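PDB 6D8V: probable chemoreceptor (Methyl-accepting chemotaxis) transmembrane protein, which probably serves as a transmembrane chemotaxis receptor whose sensory domain binds quaternary ammonium compounds such as 1,1-dimethyl-prolinium. Local coordinates for residues A[139-144]-A[148-153]. Residues are numbered along the deposited sequence; the frame is centred on the assembly and turned at random.
Sequences PYLAEG and PTTMTS. With PBE (1,1-dimethyl-prolinium), chain C.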
# COMPACT_ATOMS: atom_id res chain seq x y z
N PRO A 139 4.94 2.52 -4.21
CA PRO A 139 3.78 3.19 -4.80
C PRO A 139 3.83 3.16 -6.31
O PRO A 139 4.86 3.44 -6.93
CB PRO A 139 3.87 4.62 -4.24
CG PRO A 139 5.28 4.78 -3.84
CD PRO A 139 5.75 3.44 -3.39
N TYR A 140 2.70 2.78 -6.92
CA TYR A 140 2.62 2.65 -8.36
C TYR A 140 1.23 3.09 -8.82
O TYR A 140 0.27 3.07 -8.04
CB TYR A 140 2.89 1.21 -8.82
CG TYR A 140 1.77 0.26 -8.48
CD1 TYR A 140 1.66 -0.28 -7.20
CD2 TYR A 140 0.81 -0.10 -9.42
CE1 TYR A 140 0.64 -1.14 -6.87
CE2 TYR A 140 -0.21 -0.97 -9.10
CZ TYR A 140 -0.30 -1.49 -7.83
OH TYR A 140 -1.32 -2.35 -7.50
N LEU A 141 1.16 3.50 -10.08
CA LEU A 141 -0.10 3.89 -10.68
C LEU A 141 -0.86 2.66 -11.16
O LEU A 141 -0.38 1.94 -12.04
CB LEU A 141 0.15 4.85 -11.85
CG LEU A 141 -1.06 5.08 -12.76
CD1 LEU A 141 -2.19 5.74 -11.97
CD2 LEU A 141 -0.74 5.90 -14.00
N ALA A 142 -2.04 2.43 -10.59
CA ALA A 142 -2.85 1.26 -10.90
C ALA A 142 -3.52 1.38 -12.27
O ALA A 142 -3.94 2.46 -12.69
CB ALA A 142 -3.92 1.06 -9.83
N GLU A 143 -3.64 0.23 -12.96
CA GLU A 143 -4.20 0.13 -14.31
C GLU A 143 -5.71 -0.10 -14.32
O GLU A 143 -6.44 0.60 -15.01
CB GLU A 143 -3.52 -1.00 -15.09
CG GLU A 143 -4.38 -1.50 -16.27
CD GLU A 143 -3.86 -2.79 -16.88
OE1 GLU A 143 -2.71 -3.17 -16.58
OE2 GLU A 143 -4.61 -3.44 -17.65
N GLY A 144 -6.18 -1.11 -13.59
CA GLY A 144 -7.57 -1.51 -13.71
C GLY A 144 -8.56 -0.60 -13.02
O GLY A 144 -9.77 -0.86 -13.11
N PRO A 148 -7.47 6.63 -13.12
CA PRO A 148 -6.08 6.42 -12.68
C PRO A 148 -5.88 6.89 -11.25
O PRO A 148 -6.24 8.01 -10.88
CB PRO A 148 -5.28 7.26 -13.68
CG PRO A 148 -6.13 7.33 -14.90
CD PRO A 148 -7.56 7.30 -14.43
N THR A 149 -5.29 6.02 -10.44
CA THR A 149 -5.09 6.33 -9.03
C THR A 149 -3.80 5.68 -8.55
O THR A 149 -3.52 4.53 -8.87
CB THR A 149 -6.28 5.86 -8.18
OG1 THR A 149 -6.62 4.52 -8.52
CG2 THR A 149 -7.50 6.76 -8.40
N THR A 150 -3.04 6.43 -7.76
CA THR A 150 -1.77 5.95 -7.22
C THR A 150 -2.00 5.23 -5.89
O THR A 150 -2.59 5.79 -4.97
CB THR A 150 -0.81 7.12 -7.04
OG1 THR A 150 -1.45 8.14 -6.27
CG2 THR A 150 -0.44 7.70 -8.39
N MET A 151 -1.52 3.99 -5.80
CA MET A 151 -1.82 3.15 -4.66
C MET A 151 -0.62 2.26 -4.34
O MET A 151 0.28 2.08 -5.17
CB MET A 151 -3.03 2.26 -4.93
CG MET A 151 -2.77 1.31 -6.08
SD MET A 151 -4.14 0.25 -6.51
CE MET A 151 -5.43 1.46 -6.83
N THR A 152 -0.62 1.71 -3.13
CA THR A 152 0.28 0.65 -2.72
C THR A 152 -0.54 -0.62 -2.49
O THR A 152 -1.70 -0.55 -2.08
CB THR A 152 1.02 1.02 -1.43
OG1 THR A 152 2.00 0.01 -1.13
CG2 THR A 152 0.04 1.11 -0.27
N SER A 153 0.07 -1.77 -2.75
CA SER A 153 -0.67 -3.03 -2.73
C SER A 153 -0.04 -4.03 -1.76
O SER A 153 1.17 -4.25 -1.78
CB SER A 153 -0.74 -3.64 -4.13
OG SER A 153 -1.63 -2.90 -4.93
N PBE C . -4.35 -3.91 -9.35
CD PBE C . -3.68 -4.79 -8.65
CA PBE C . -3.24 -3.31 -10.21
CB PBE C . -2.45 -4.61 -10.66
CG PBE C . -2.57 -5.41 -9.69
CE PBE C . -5.38 -4.59 -10.16
CF PBE C . -4.94 -2.89 -8.47
C PBE C . -3.66 -2.52 -11.35
O PBE C . -2.83 -2.29 -12.27
OXT PBE C . -4.82 -2.05 -11.42
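Y140 and M151 form an antiparallel hydrogen-bonded pair, Y140 N to M151 O (3.1 Å) and M151 N to Y140 O, in a beta hairpin of the first PDC sensor domain; the N-to-C directions of strands 140-142 and 149-153 differ by 114°, the axes 4.7 Å apart at their closest. Their side chains share one face of the sheet, where the hairpin carries part of the 1,1-dimethyl-prolinium pocket. With CG set between backbone N and carbonyl carbon (chi1 71°), the Y140 ring lies over M151: the methionine CG is beneath one ring face, and SD makes an oblique Met-aromatic contact, 5.2 Å from the ring centroid. The phenol donates from OH to S153 OG (2.6 Å), itself hydrogen-bonded to OD1 of the pocket residue D171, while W124 meets the ring from outside the hairpin. A phenylalanine here would probably leave S153 OG without its phenolic partner and the ring freer to turn. A142 CB packs against M151 SD and CE, and that sulfur reaches the ligand methyl CF. L141 CD1 rests on P148 CB at 3.8 Å. Past A142, consecutive backbone amides hold the ligand carboxylate, one oxygen each: E143 N donates to O (2.7 Å) and G144 N to OXT (2.7 Å).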